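Local coordinates for iron-regulated outer membrane protein (Neisseria meningitidis, PDB 4B7O), which probably takes up iron, as ferric siderophore, across the meningococcal outer membrane in a TonB-dependent manner, at residues Thr103-Leu107 with Tyr132-Ile138; Ser195-Val199 with Glu223-Glu227. One frame throughout, in Å; residues are numbered along the deposited sequence.

Interaction 1. Residues Thr103-Leu107 with Tyr132-Ile138; sequences TSQFL and YHQGRFI
G135 lies across the T103-Q105 backbone, joining two loops of the plug domain that fills the barrel of a TonB-dependent transporter. This is the tight part of the contact. The amide N of G135 donates to T103 O over 2.6 Å, a nearly straight bond (161° at the hydrogen) lying in the carbonyl plane. Two residues further along the first loop, Q105 O receives the CA-H of the same glycine at a G135 CA to Q105 O distance of 3.2 Å; having no side chain, G135 can lie this close. A water then extends the seam, bridging Q105 O and R136 O, and Q114 NE2 also hydrogen-bonds R136 O. T103 closes the flank: chi1 at 45° tucks OG1 in against its own main chain, where it bonds E283, and leaves the methyl to meet the second loop, CG2 lying 3.8 Å from F137 CA. Next to it the Q134 side chain runs alongside that of T103, pointing the same way. The F106 ring packs obliquely against the backbone before G135, its CE1 coming to 3.8 Å from Q134 C, and Y132 O lies at the ring edge, near its plane. The packing is slacker toward the partly exposed I138. There the extended Q105 side chain crosses I138 at about a right angle, its amide held by NE2 bonding to G100 O. Only the tip of the isoleucine reaches over, beside F97: I138 CD1 is 4.0 Å from Q105 OE1 and 4.5 Å from L107 CB.

Interaction 2. Residues Ser195-Val199 with Glu223-Glu227; sequences SNEGV and EKEYE
N196 turns its CG away from its own backbone N (chi1 -174°), which carries the flat amide out to the main chain of E227, and E197 does likewise (chi1 -176°), its chain extended so that the carboxylate runs out across K224. The N196 amide then grips both backbone polar groups of E227, much as a residue in a neighbouring strand would. E227 N donates to N196 OD1 over 2.7 Å, almost perfectly straight at 175° and on a lone pair in the carbonyl plane. In return N196 ND2 donates to E227 O, also 2.7 Å, with the acceptor close to the plane of the amide. Two such bonds fix the amide's rotation, and ND2 has a further acceptor in R735 O. The E227 side chain crosses the amide at about a right angle, with its CG 3.3 Å from N196 OD1. Beside this pair the N196-E197 peptide is modelled cis. K224 N donates to E197 O at 3.0 Å, the donor tilted well out of the carbonyl plane. Farther out, E197 OE2 lies 3.3 Å from K224 CG, touching the aliphatic root of the lysine; the charged ends do not pair, with K224 NZ 6.5 Å from E197 OE2 and committed to D222. At the strand ends G198 faces E223 as an antiparallel non-hydrogen-bonded pair, CA to CA 4.1 Å. The E223 carboxylate reaches K248 and N101, the latter in the plug, while Y226 OH bonds P731 O. Strands 198-209 and 212-223 are neighbours in the barrel of a TonB-dependent transporter; 195-197 turns into the first and 224-227 begins the loop after the second, probably on the extracellular side.

In the fold
From the N terminus the chain first builds the plug. Interaction 1 brings the loop after strand 95-97 against the loop before strand 144-150, closing a loop that holds strands 107-109, 112-113 and 118-121. The chain then enters the barrel with strand 185-194, and interaction 2 closes a second loop around the hairpin of strands 198-209 and 212-223. The two loops follow in series, neither nesting nor crossing. The centres of interactions 1 and 2 are about 20 Å apart, and the two contacts do not touch. Outside partners join plug and barrel nonetheless: residues of interaction 1 also meet the loop after strand 264-276, and those of interaction 2 meet the plug.

Interaction 1. Residues Thr103-Leu107 with Tyr132-Ile138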
loop_
_atom_site.group_PDB
_atom_site.type_symbol
_atom_site.label_atom_id
_atom_site.label_comp_id
_atom_site.label_asym_id
_atom_site.label_seq_id
_atom_site.Cartn_x
_atom_site.Cartn_y
_atom_site.Cartn_z
ATOM N N THR A 103 7.152 -9.172 2.341
ATOM C CA THR A 103 7.297 -8.474 1.082
ATOM C C THR A 103 7.292 -9.437 -0.094
ATOM O O THR A 103 7.475 -9.028 -1.258
ATOM C CB THR A 103 8.512 -7.540 1.104
ATOM O OG1 THR A 103 9.640 -8.222 1.683
ATOM C CG2 THR A 103 8.174 -6.377 1.967
ATOM N N SER A 104 7.057 -10.706 0.213
ATOM C CA SER A 104 6.551 -11.664 -0.781
ATOM C C SER A 104 5.300 -11.151 -1.488
ATOM O O SER A 104 5.088 -11.511 -2.645
ATOM C CB SER A 104 6.178 -13.016 -0.144
ATOM O OG SER A 104 7.337 -13.822 0.047
ATOM N N GLN A 105 4.498 -10.337 -0.778
ATOM C CA GLN A 105 3.150 -9.859 -1.228
ATOM C C GLN A 105 3.178 -8.617 -2.118
ATOM O O GLN A 105 3.881 -7.624 -1.842
ATOM C CB GLN A 105 2.257 -9.496 -0.026
ATOM C CG GLN A 105 1.901 -10.675 0.808
ATOM C CD GLN A 105 1.205 -10.296 2.088
ATOM O OE1 GLN A 105 0.632 -9.227 2.209
ATOM N NE2 GLN A 105 1.242 -11.187 3.048
ATOM N N PHE A 106 2.368 -8.685 -3.163
ATOM C CA PHE A 106 2.113 -7.574 -4.054
ATOM C C PHE A 106 0.690 -7.177 -3.862
ATOM O O PHE A 106 -0.209 -8.025 -3.771
ATOM C CB PHE A 106 2.215 -8.013 -5.525
ATOM C CG PHE A 106 3.554 -8.530 -5.908
ATOM C CD1 PHE A 106 4.546 -7.649 -6.307
ATOM C CD2 PHE A 106 3.825 -9.905 -5.879
ATOM C CE1 PHE A 106 5.796 -8.100 -6.692
ATOM C CE2 PHE A 106 5.072 -10.371 -6.243
ATOM C CZ PHE A 106 6.063 -9.463 -6.653
ATOM N N LEU A 107 0.466 -5.893 -3.911
ATOM C CA LEU A 107 -0.865 -5.395 -3.688
ATOM C C LEU A 107 -1.454 -4.739 -4.968
ATOM O O LEU A 107 -0.729 -4.048 -5.684
ATOM C CB LEU A 107 -0.782 -4.412 -2.547
ATOM C CG LEU A 107 -2.117 -3.712 -2.363
ATOM C CD1 LEU A 107 -2.424 -3.527 -0.870
ATOM C CD2 LEU A 107 -2.182 -2.410 -3.149
ATOM N N TYR A 132 12.343 -5.799 -7.858
ATOM C CA TYR A 132 11.053 -5.988 -8.501
ATOM C C TYR A 132 10.506 -7.372 -8.185
ATOM O O TYR A 132 9.323 -7.661 -8.457
ATOM C CB TYR A 132 11.097 -5.670 -10.032
ATOM C CG TYR A 132 11.883 -6.681 -10.818
ATOM C CD1 TYR A 132 13.302 -6.605 -10.904
ATOM C CD2 TYR A 132 11.238 -7.761 -11.423
ATOM C CE1 TYR A 132 14.027 -7.564 -11.602
ATOM C CE2 TYR A 132 11.956 -8.721 -12.134
ATOM C CZ TYR A 132 13.341 -8.618 -12.220
ATOM O OH TYR A 132 14.021 -9.606 -12.891
ATOM N N HIS A 133 11.366 -8.222 -7.610
ATOM C CA HIS A 133 11.005 -9.603 -7.230
ATOM C C HIS A 133 10.318 -9.690 -5.894
ATOM O O HIS A 133 10.142 -10.771 -5.346
ATOM C CB HIS A 133 12.254 -10.481 -7.222
ATOM C CG HIS A 133 12.668 -10.946 -8.587
ATOM N ND1 HIS A 133 11.944 -11.811 -9.293
ATOM C CD2 HIS A 133 13.774 -10.628 -9.370
ATOM C CE1 HIS A 133 12.540 -12.045 -10.487
ATOM N NE2 HIS A 133 13.658 -11.325 -10.535
ATOM N N GLN A 134 9.953 -8.551 -5.340
ATOM C CA GLN A 134 9.253 -8.487 -4.089
ATOM C C GLN A 134 8.356 -7.261 -4.081
ATOM O O GLN A 134 8.567 -6.308 -4.863
ATOM C CB GLN A 134 10.254 -8.413 -2.961
ATOM C CG GLN A 134 11.033 -7.119 -2.849
ATOM C CD GLN A 134 12.165 -7.294 -1.846
ATOM O OE1 GLN A 134 13.015 -8.174 -2.013
ATOM N NE2 GLN A 134 12.157 -6.517 -0.783
ATOM N N GLY A 135 7.350 -7.287 -3.206
ATOM C CA GLY A 135 6.381 -6.195 -3.167
ATOM C C GLY A 135 6.951 -5.072 -2.305
ATOM O O GLY A 135 7.870 -5.290 -1.517
ATOM N N ARG A 136 6.397 -3.876 -2.434
ATOM C CA ARG A 136 6.832 -2.800 -1.587
ATOM C C ARG A 136 6.338 -3.045 -0.129
ATOM O O ARG A 136 5.324 -3.699 0.096
ATOM C CB ARG A 136 6.335 -1.492 -2.168
ATOM C CG ARG A 136 7.034 -1.172 -3.505
ATOM C CD ARG A 136 6.385 0.069 -4.118
ATOM N NE ARG A 136 7.204 0.793 -5.090
ATOM C CZ ARG A 136 7.413 0.413 -6.349
ATOM N NH1 ARG A 136 6.884 -0.711 -6.850
ATOM N NH2 ARG A 136 8.159 1.190 -7.126
ATOM N N PHE A 137 7.077 -2.552 0.844
ATOM C CA PHE A 137 6.806 -2.832 2.273
ATOM C C PHE A 137 5.369 -2.447 2.666
ATOM O O PHE A 137 4.948 -1.293 2.434
ATOM C CB PHE A 137 7.801 -2.051 3.162
ATOM C CG PHE A 137 7.884 -2.571 4.572
ATOM C CD1 PHE A 137 6.940 -2.177 5.564
ATOM C CD2 PHE A 137 8.895 -3.473 4.934
ATOM C CE1 PHE A 137 7.004 -2.698 6.866
ATOM C CE2 PHE A 137 8.958 -3.985 6.228
ATOM C CZ PHE A 137 8.021 -3.599 7.198
ATOM N N ILE A 138 4.633 -3.383 3.276
ATOM C CA ILE A 138 3.304 -3.088 3.746
ATOM C C ILE A 138 3.239 -3.021 5.260
ATOM O O ILE A 138 3.597 -3.971 5.933
ATOM C CB ILE A 138 2.281 -4.140 3.301
ATOM C CG1 ILE A 138 2.230 -4.218 1.776
ATOM C CG2 ILE A 138 0.934 -3.707 3.836
ATOM C CD1 ILE A 138 1.464 -5.400 1.187
HETATM O O HOH W 1 4.822 -6.421 0.613
#

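Interaction 2. Residues Ser195-Val199 with Glu223-Glu227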
loop_
_atom_site.group_PDB
_atom_site.type_symbol
_atom_site.label_atom_id
_atom_site.label_comp_id
_atom_site.label_asym_id
_atom_site.label_seq_id
_atom_site.Cartn_x
_atom_site.Cartn_y
_atom_site.Cartn_z
ATOM N N SER A 195 -2.287 -21.551 14.198
ATOM C CA SER A 195 -2.054 -22.981 14.062
ATOM C C SER A 195 -1.140 -23.183 12.883
ATOM O O SER A 195 -0.354 -24.100 12.875
ATOM C CB SER A 195 -3.373 -23.729 13.853
ATOM O OG SER A 195 -3.759 -23.768 12.485
ATOM N N ASN A 196 -1.236 -22.276 11.919
ATOM C CA ASN A 196 -0.552 -22.379 10.665
ATOM C C ASN A 196 0.069 -21.039 10.305
ATOM O O ASN A 196 -0.468 -20.338 9.453
ATOM C CB ASN A 196 -1.593 -22.764 9.572
ATOM C CG ASN A 196 -0.955 -23.034 8.230
ATOM O OD1 ASN A 196 0.255 -23.309 8.158
ATOM N ND2 ASN A 196 -1.758 -22.968 7.154
ATOM N N GLU A 197 1.127 -20.604 10.972
ATOM C CA GLU A 197 1.640 -21.142 12.189
ATOM C C GLU A 197 2.402 -19.965 12.772
ATOM O O GLU A 197 3.279 -19.397 12.125
ATOM C CB GLU A 197 2.607 -22.342 11.949
ATOM C CG GLU A 197 3.090 -22.987 13.280
ATOM C CD GLU A 197 4.171 -24.069 13.124
ATOM O OE1 GLU A 197 4.091 -24.886 12.179
ATOM O OE2 GLU A 197 5.111 -24.123 13.957
ATOM N N GLY A 198 2.090 -19.581 13.989
ATOM C CA GLY A 198 2.824 -18.462 14.583
ATOM C C GLY A 198 2.358 -18.144 15.975
ATOM O O GLY A 198 1.338 -18.660 16.417
ATOM N N VAL A 199 3.098 -17.282 16.665
ATOM C CA VAL A 199 2.646 -16.750 17.925
ATOM C C VAL A 199 2.974 -15.275 17.957
ATOM O O VAL A 199 4.021 -14.856 17.486
ATOM C CB VAL A 199 3.319 -17.451 19.127
ATOM C CG1 VAL A 199 3.530 -18.945 18.843
ATOM C CG2 VAL A 199 4.636 -16.795 19.455
ATOM N N GLU A 223 6.454 -15.741 12.914
ATOM C CA GLU A 223 5.685 -16.760 12.188
ATOM C C GLU A 223 6.566 -17.803 11.542
ATOM O O GLU A 223 7.526 -17.462 10.898
ATOM C CB GLU A 223 4.778 -16.130 11.134
ATOM C CG GLU A 223 3.695 -15.189 11.656
ATOM C CD GLU A 223 3.009 -14.439 10.519
ATOM O OE1 GLU A 223 3.753 -13.927 9.632
ATOM O OE2 GLU A 223 1.743 -14.378 10.493
ATOM N N LYS A 224 6.217 -19.067 11.717
ATOM C CA LYS A 224 6.855 -20.166 11.002
ATOM C C LYS A 224 6.339 -20.278 9.578
ATOM O O LYS A 224 5.453 -19.554 9.176
ATOM C CB LYS A 224 6.573 -21.518 11.690
ATOM C CG LYS A 224 7.222 -21.724 13.055
ATOM C CD LYS A 224 8.280 -20.680 13.349
ATOM C CE LYS A 224 8.459 -20.578 14.868
ATOM N NZ LYS A 224 9.383 -19.462 15.244
ATOM N N GLU A 225 6.855 -21.266 8.849
ATOM C CA GLU A 225 6.540 -21.436 7.466
ATOM C C GLU A 225 5.149 -21.987 7.429
ATOM O O GLU A 225 4.789 -22.829 8.246
ATOM C CB GLU A 225 7.526 -22.363 6.811
ATOM C CG GLU A 225 8.895 -21.771 6.510
ATOM C CD GLU A 225 9.802 -22.818 5.844
ATOM O OE1 GLU A 225 9.496 -24.040 5.992
ATOM O OE2 GLU A 225 10.794 -22.442 5.150
ATOM N N TYR A 226 4.326 -21.443 6.550
ATOM C CA TYR A 226 2.912 -21.739 6.626
ATOM C C TYR A 226 2.659 -22.874 5.664
ATOM O O TYR A 226 3.390 -23.078 4.685
ATOM C CB TYR A 226 2.068 -20.461 6.304
ATOM C CG TYR A 226 2.191 -19.980 4.841
ATOM C CD1 TYR A 226 1.418 -20.571 3.843
ATOM C CD2 TYR A 226 3.090 -18.969 4.466
ATOM C CE1 TYR A 226 1.491 -20.173 2.521
ATOM C CE2 TYR A 226 3.200 -18.568 3.119
ATOM C CZ TYR A 226 2.389 -19.191 2.148
ATOM O OH TYR A 226 2.448 -18.890 0.805
ATOM N N GLU A 227 1.623 -23.630 5.906
ATOM C CA GLU A 227 1.283 -24.574 4.870
ATOM C C GLU A 227 0.007 -24.237 4.115
ATOM O O GLU A 227 -0.970 -23.767 4.680
ATOM C CB GLU A 227 1.288 -26.010 5.372
ATOM C CG GLU A 227 0.667 -26.241 6.718
ATOM C CD GLU A 227 0.600 -27.732 7.015
ATOM O OE1 GLU A 227 -0.307 -28.422 6.481
ATOM O OE2 GLU A 227 1.470 -28.224 7.760
#